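Local coordinates for protein transcobalamin-1 (Homo sapiens, PDB 4KKI) that binds vitamin B12 with femtomolar affinity and shields it from the acid of the stomach, at residues Cys26-Glu30 with Glu31-Arg35; Glu246-Gln249 with Ala250-Ser254. All coordinates share one frame; numbering follows the deposited sequence.

Contact 1: residues Cys26-Glu30 with Glu31-Arg35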
ATOM      1  N   CYS A  26       7.721 -11.096 -15.647  1.00 49.11           N
ATOM      2  CA  CYS A  26       7.606 -10.360 -16.898  1.00 46.30           C
ATOM      3  C   CYS A  26       7.750  -8.868 -16.622  1.00 46.66           C
ATOM      4  O   CYS A  26       7.657  -8.428 -15.475  1.00 47.77           O
ATOM      5  CB  CYS A  26       6.282 -10.662 -17.610  1.00 43.29           C
ATOM      6  SG  CYS A  26       4.817  -9.928 -16.857  1.00 55.11           S
ATOM      7  N   GLU A  27       7.991  -8.095 -17.672  1.00 44.00           N
ATOM      8  CA  GLU A  27       8.209  -6.665 -17.520  1.00 47.44           C
ATOM      9  C   GLU A  27       7.983  -5.935 -18.833  1.00 45.67           C
ATOM     10  O   GLU A  27       7.940  -6.549 -19.898  1.00 53.01           O
ATOM     11  CB  GLU A  27       9.624  -6.389 -17.001  1.00 52.55           C
ATOM     12  CG  GLU A  27      10.733  -6.885 -17.917  1.00 60.20           C
ATOM     13  CD  GLU A  27      12.088  -6.903 -17.233  1.00 68.78           C
ATOM     14  OE1 GLU A  27      12.804  -5.883 -17.295  1.00 70.04           O
ATOM     15  OE2 GLU A  27      12.435  -7.941 -16.629  1.00 74.70           O
ATOM     16  N   VAL A  28       7.834  -4.619 -18.742  1.00 37.97           N
ATOM     17  CA  VAL A  28       7.650  -3.783 -19.916  1.00 43.11           C
ATOM     18  C   VAL A  28       8.909  -3.789 -20.777  1.00 53.23           C
ATOM     19  O   VAL A  28      10.007  -3.529 -20.286  1.00 56.07           O
ATOM     20  CB  VAL A  28       7.317  -2.333 -19.510  1.00 45.42           C
ATOM     21  CG1 VAL A  28       7.251  -1.439 -20.729  1.00 44.04           C
ATOM     22  CG2 VAL A  28       6.005  -2.287 -18.736  1.00 52.03           C
ATOM     23  N   SER A  29       8.746  -4.099 -22.060  1.00 58.06           N
ATOM     24  CA  SER A  29       9.860  -4.049 -23.000  1.00 69.44           C
ATOM     25  C   SER A  29      10.372  -2.617 -23.138  1.00 73.95           C
ATOM     26  O   SER A  29       9.643  -1.661 -22.867  1.00 70.43           O
ATOM     27  CB  SER A  29       9.441  -4.601 -24.364  1.00 69.79           C
ATOM     28  OG  SER A  29       8.308  -3.915 -24.868  1.00 80.34           O
ATOM     29  N   GLU A  30      11.625  -2.473 -23.558  1.00 84.10           N
ATOM     30  CA  GLU A  30      12.241  -1.154 -23.689  1.00 93.61           C
ATOM     31  C   GLU A  30      11.561  -0.303 -24.758  1.00 91.34           C
ATOM     32  O   GLU A  30      11.662   0.924 -24.743  1.00 91.85           O
ATOM     33  CB  GLU A  30      13.741  -1.276 -23.972  1.00108.44           C
ATOM     34  CG  GLU A  30      14.537  -1.906 -22.839  1.00119.79           C
ATOM     35  CD  GLU A  30      16.022  -1.604 -22.928  1.00131.17           C
ATOM     36  OE1 GLU A  30      16.383  -0.544 -23.484  1.00133.23           O
ATOM     37  OE2 GLU A  30      16.829  -2.425 -22.444  1.00135.89           O
ATOM     38  N   GLU A  31      10.870  -0.959 -25.683  1.00 93.07           N
ATOM     39  CA  GLU A  31      10.108  -0.257 -26.707  1.00 97.88           C
ATOM     40  C   GLU A  31       8.858   0.379 -26.101  1.00 90.49           C
ATOM     41  O   GLU A  31       8.411   1.438 -26.540  1.00 89.30           O
ATOM     42  CB  GLU A  31       9.719  -1.217 -27.836  1.00108.04           C
ATOM     43  CG  GLU A  31       8.872  -0.586 -28.932  1.00122.82           C
ATOM     44  CD  GLU A  31       8.573  -1.545 -30.068  1.00132.91           C
ATOM     45  OE1 GLU A  31       9.319  -2.533 -30.227  1.00139.23           O
ATOM     46  OE2 GLU A  31       7.588  -1.312 -30.801  1.00132.55           O
ATOM     47  N   ASN A  32       8.307  -0.269 -25.080  1.00 81.48           N
ATOM     48  CA  ASN A  32       7.067   0.192 -24.467  1.00 83.17           C
ATOM     49  C   ASN A  32       7.274   1.013 -23.195  1.00 71.68           C
ATOM     50  O   ASN A  32       6.331   1.228 -22.434  1.00 67.30           O
ATOM     51  CB  ASN A  32       6.142  -0.993 -24.183  1.00 87.78           C
ATOM     52  CG  ASN A  32       5.786  -1.764 -25.437  1.00 89.71           C
ATOM     53  OD1 ASN A  32       6.418  -1.600 -26.480  1.00 87.02           O
ATOM     54  ND2 ASN A  32       4.769  -2.613 -25.342  1.00 90.94           N
ATOM     55  N   TYR A  33       8.503   1.470 -22.969  1.00 64.08           N
ATOM     56  CA  TYR A  33       8.809   2.299 -21.805  1.00 64.93           C
ATOM     57  C   TYR A  33       7.987   3.582 -21.795  1.00 64.21           C
ATOM     58  O   TYR A  33       7.707   4.142 -20.735  1.00 59.27           O
ATOM     59  CB  TYR A  33      10.298   2.643 -21.753  1.00 67.98           C
ATOM     60  CG  TYR A  33      11.144   1.619 -21.033  1.00 84.25           C
ATOM     61  CD1 TYR A  33      10.579   0.464 -20.509  1.00 84.83           C
ATOM     62  CD2 TYR A  33      12.509   1.816 -20.865  1.00 93.47           C
ATOM     63  CE1 TYR A  33      11.352  -0.472 -19.848  1.00 84.31           C
ATOM     64  CE2 TYR A  33      13.289   0.887 -20.204  1.00 94.18           C
ATOM     65  CZ  TYR A  33      12.706  -0.255 -19.698  1.00 91.43           C
ATOM     66  OH  TYR A  33      13.480  -1.182 -19.039  1.00 95.27           O
ATOM     67  N   ILE A  34       7.602   4.037 -22.983  1.00 59.60           N
ATOM     68  CA  ILE A  34       6.804   5.248 -23.133  1.00 49.76           C
ATOM     69  C   ILE A  34       5.449   5.110 -22.429  1.00 51.67           C
ATOM     70  O   ILE A  34       4.872   6.097 -21.973  1.00 61.13           O
ATOM     71  CB  ILE A  34       6.614   5.614 -24.631  1.00 58.39           C
ATOM     72  CG1 ILE A  34       5.916   6.969 -24.783  1.00 64.16           C
ATOM     73  CG2 ILE A  34       5.861   4.511 -25.373  1.00 50.74           C
ATOM     74  CD1 ILE A  34       6.672   8.121 -24.153  1.00 69.78           C
ATOM     75  N   ARG A  35       4.961   3.878 -22.320  1.00 54.70           N
ATOM     76  CA  ARG A  35       3.689   3.616 -21.655  1.00 53.82           C
ATOM     77  C   ARG A  35       3.761   3.861 -20.150  1.00 51.21           C
ATOM     78  O   ARG A  35       2.733   4.008 -19.491  1.00 57.18           O
ATOM     79  CB  ARG A  35       3.222   2.185 -21.932  1.00 52.63           C
ATOM     80  CG  ARG A  35       2.668   1.970 -23.329  1.00 59.13           C
ATOM     81  CD  ARG A  35       2.234   0.529 -23.523  1.00 77.43           C
ATOM     82  NE  ARG A  35       1.423   0.355 -24.723  1.00 93.36           N
ATOM     83  CZ  ARG A  35       0.095   0.404 -24.739  1.00101.41           C
ATOM     84  NH1 ARG A  35      -0.576   0.621 -23.617  1.00 95.17           N
ATOM     85  NH2 ARG A  35      -0.564   0.233 -25.878  1.00108.15           N
TER

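Contact 2: residues Glu246-Gln249 with Ala250-Ser254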
ATOM      1  N   GLU A 246       1.836  -4.806  -6.479  1.00 31.62           N
ATOM      2  CA  GLU A 246       2.563  -5.480  -5.415  1.00 39.51           C
ATOM      3  C   GLU A 246       2.233  -6.969  -5.364  1.00 40.96           C
ATOM      4  O   GLU A 246       3.025  -7.769  -4.870  1.00 35.73           O
ATOM      5  CB  GLU A 246       2.328  -4.783  -4.072  1.00 29.95           C
ATOM      6  CG  GLU A 246       2.824  -3.337  -4.070  1.00 31.16           C
ATOM      7  CD  GLU A 246       2.801  -2.686  -2.699  1.00 39.98           C
ATOM      8  OE1 GLU A 246       1.909  -3.013  -1.888  1.00 38.90           O
ATOM      9  OE2 GLU A 246       3.685  -1.843  -2.432  1.00 41.60           O
ATOM     10  N   ALA A 247       1.075  -7.347  -5.899  1.00 38.92           N
ATOM     11  CA  ALA A 247       0.752  -8.762  -6.039  1.00 43.63           C
ATOM     12  C   ALA A 247       1.717  -9.413  -7.027  1.00 40.04           C
ATOM     13  O   ALA A 247       2.182 -10.530  -6.804  1.00 33.14           O
ATOM     14  CB  ALA A 247      -0.690  -8.952  -6.481  1.00 35.66           C
ATOM     15  N   MET A 248       2.021  -8.701  -8.111  1.00 35.37           N
ATOM     16  CA  MET A 248       3.000  -9.166  -9.092  1.00 36.17           C
ATOM     17  C   MET A 248       4.371  -9.382  -8.450  1.00 38.57           C
ATOM     18  O   MET A 248       5.029 -10.387  -8.715  1.00 40.62           O
ATOM     19  CB  MET A 248       3.115  -8.187 -10.269  1.00 41.23           C
ATOM     20  CG  MET A 248       1.862  -8.072 -11.134  1.00 29.08           C
ATOM     21  SD  MET A 248       1.997  -6.809 -12.423  1.00 38.13           S
ATOM     22  CE  MET A 248       3.295  -7.497 -13.446  1.00 29.63           C
ATOM     23  N   GLN A 249       4.791  -8.442  -7.604  1.00 35.08           N
ATOM     24  CA  GLN A 249       6.050  -8.576  -6.873  1.00 37.12           C
ATOM     25  C   GLN A 249       6.071  -9.866  -6.068  1.00 37.43           C
ATOM     26  O   GLN A 249       7.040 -10.627  -6.118  1.00 39.66           O
ATOM     27  CB  GLN A 249       6.269  -7.400  -5.918  1.00 32.78           C
ATOM     28  CG  GLN A 249       6.571  -6.074  -6.583  1.00 38.39           C
ATOM     29  CD  GLN A 249       7.038  -5.033  -5.584  1.00 40.99           C
ATOM     30  OE1 GLN A 249       7.802  -5.339  -4.667  1.00 31.73           O
ATOM     31  NE2 GLN A 249       6.572  -3.800  -5.748  1.00 32.54           N
ATOM     32  N   ALA A 250       4.997 -10.100  -5.321  1.00 34.19           N
ATOM     33  CA  ALA A 250       4.875 -11.296  -4.496  1.00 38.02           C
ATOM     34  C   ALA A 250       4.967 -12.568  -5.337  1.00 43.41           C
ATOM     35  O   ALA A 250       5.626 -13.530  -4.946  1.00 38.93           O
ATOM     36  CB  ALA A 250       3.574 -11.266  -3.710  1.00 37.43           C
ATOM     37  N   LEU A 251       4.311 -12.565  -6.494  1.00 37.45           N
ATOM     38  CA  LEU A 251       4.340 -13.719  -7.386  1.00 34.89           C
ATOM     39  C   LEU A 251       5.687 -13.855  -8.096  1.00 45.89           C
ATOM     40  O   LEU A 251       6.106 -14.965  -8.433  1.00 41.58           O
ATOM     41  CB  LEU A 251       3.199 -13.649  -8.408  1.00 33.83           C
ATOM     42  CG  LEU A 251       1.774 -13.725  -7.849  1.00 44.80           C
ATOM     43  CD1 LEU A 251       0.754 -13.653  -8.971  1.00 48.45           C
ATOM     44  CD2 LEU A 251       1.574 -14.992  -7.024  1.00 43.06           C
ATOM     45  N   PHE A 252       6.357 -12.726  -8.322  1.00 39.53           N
ATOM     46  CA  PHE A 252       7.695 -12.722  -8.913  1.00 41.18           C
ATOM     47  C   PHE A 252       8.671 -13.563  -8.096  1.00 41.30           C
ATOM     48  O   PHE A 252       9.479 -14.304  -8.651  1.00 39.74           O
ATOM     49  CB  PHE A 252       8.250 -11.294  -9.012  1.00 38.40           C
ATOM     50  CG  PHE A 252       7.728 -10.508 -10.182  1.00 32.81           C
ATOM     51  CD1 PHE A 252       6.834 -11.074 -11.078  1.00 29.71           C
ATOM     52  CD2 PHE A 252       8.146  -9.205 -10.392  1.00 31.85           C
ATOM     53  CE1 PHE A 252       6.361 -10.348 -12.155  1.00 36.03           C
ATOM     54  CE2 PHE A 252       7.680  -8.475 -11.469  1.00 38.40           C
ATOM     55  CZ  PHE A 252       6.784  -9.047 -12.352  1.00 35.14           C
ATOM     56  N   VAL A 253       8.590 -13.441  -6.774  1.00 38.69           N
ATOM     57  CA  VAL A 253       9.562 -14.075  -5.891  1.00 39.98           C
ATOM     58  C   VAL A 253       9.080 -15.411  -5.330  1.00 45.87           C
ATOM     59  O   VAL A 253       9.782 -16.045  -4.542  1.00 35.51           O
ATOM     60  CB  VAL A 253       9.937 -13.147  -4.715  1.00 38.80           C
ATOM     61  CG1 VAL A 253      10.388 -11.790  -5.237  1.00 36.87           C
ATOM     62  CG2 VAL A 253       8.762 -12.993  -3.759  1.00 31.83           C
ATOM     63  N   SER A 254       7.889 -15.840  -5.738  1.00 38.04           N
ATOM     64  CA  SER A 254       7.306 -17.062  -5.192  1.00 45.54           C
ATOM     65  C   SER A 254       6.861 -18.057  -6.268  1.00 47.02           C
ATOM     66  O   SER A 254       5.787 -18.653  -6.171  1.00 46.21           O
ATOM     67  CB  SER A 254       6.149 -16.727  -4.244  1.00 44.20           C
ATOM     68  OG  SER A 254       5.141 -15.975  -4.898  1.00 57.20           O
TER

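Contact 1: residues Cys26-Glu30 with Glu31-Arg35
Tyr33 lays one face of its ring over the backbone of Glu30. CA of Glu30 stands 3.8 Å from the centroid of the Tyr33 ring and only 5° from the ring normal, which makes this a CH-pi contact centred on the face. The Glu30 side chain then runs outward beside the ring: with CG anti to the carbonyl carbon and the chain extended beyond it, CG of Glu30 comes to 4.0 Å from CZ of Tyr33. The two side chains point the same way, and the carboxylate plane is turned only 7° from that of the ring.

Val28 meets the same ring differently. Its CG1 lies at the ring edge, in plane, 3.8 Å from CD1 of Tyr33. That methyl is anti to the backbone N of Val28 (chi1 175°), a rotation that also sets it against the Asn32 backbone, with CG1 of Val28 3.3 Å from O of Asn32.

All this takes place in a turn of the N-terminal alpha domain, where the extended chain after Cys26 bends into a 3-10 segment ahead of helix 37-45. The bend is closed by a backbone bond from N of Asn32 to O of Ser29, 2.9 Å long but clearly bent at the hydrogen. Three residues further on, N of Arg35 bonds to O of Asn32 at 3.0 Å, again an i to i+3 bond. On the inner side Val28 packs on Leu269 and Leu273 of helix 265-277, and Cys26 is tied to Cys265 by a disulfide, while Tyr33 also touches Met295. The carboxylates of Glu30 and Glu31 are at the exposed side of the turn.

Contact 2: residues Glu246-Gln249 with Ala250-Ser254
The C-terminal turns of helix 244-252, one of the helices of the alpha6-alpha6 barrel, carry this contact. Four consecutive i to i+4 bonds define it: Ala250 N to Glu246 O, Leu251 N to Ala247 O, Phe252 N to Met248 O and Val253 N to Gln249 O. The third is 2.7 Å between N of Phe252 and O of Met248; the last lengthens to 3.3 Å between N of Val253 and O of Gln249.

Phe252 turns its ring back along the helix, CG beside the backbone N (chi1 -80°). One face of the ring lies over Met248 O, which is 3.1 Å from CG of Phe252. The side chains of Met248 and Phe252 run alongside each other, and the bend at chi3 of Met248 (65°) carries its CE to 4.0 Å from CZ of Phe252. Four residues on from Ala250, OG of Ser254 donates a hydrogen bond to O of Ala250, whose very short length is doubtful.

Gln249 and Glu246 send their polar ends to other partners: OE1 of Gln249 accepts from Phe299 N, and OE1 of Glu246 bonds the hydroxyl of Tyr145, a cobalamin-binding residue. The Glu246 side chain itself lies beside the ligand, about 4 Å from the cobalamin at nearest atoms, and its bond could hold the Tyr145 hydroxyl in place.

In the fold
Contact 1 is a surface contact and contact 2 a buried one: the centre of contact 1 is about 23 Å, and that of contact 2 about 14 Å, from the centre of the chain. The chemistry follows the place: residues 26-35 turn through i to i+3 backbone bonds, with acidic side chains outside; residues 246-254 keep i to i+4 bonding among apolar and satisfied polar groups. Their centres are about 18 Å apart, yet O of Cys26 packs 3.3 Å from CZ of Phe252. Both border helix 284-294: Val28 bonds the backbone of Leu294, while contact 2, which alone approaches the cobalamin, touches Gln289, Pro292 and Ala293.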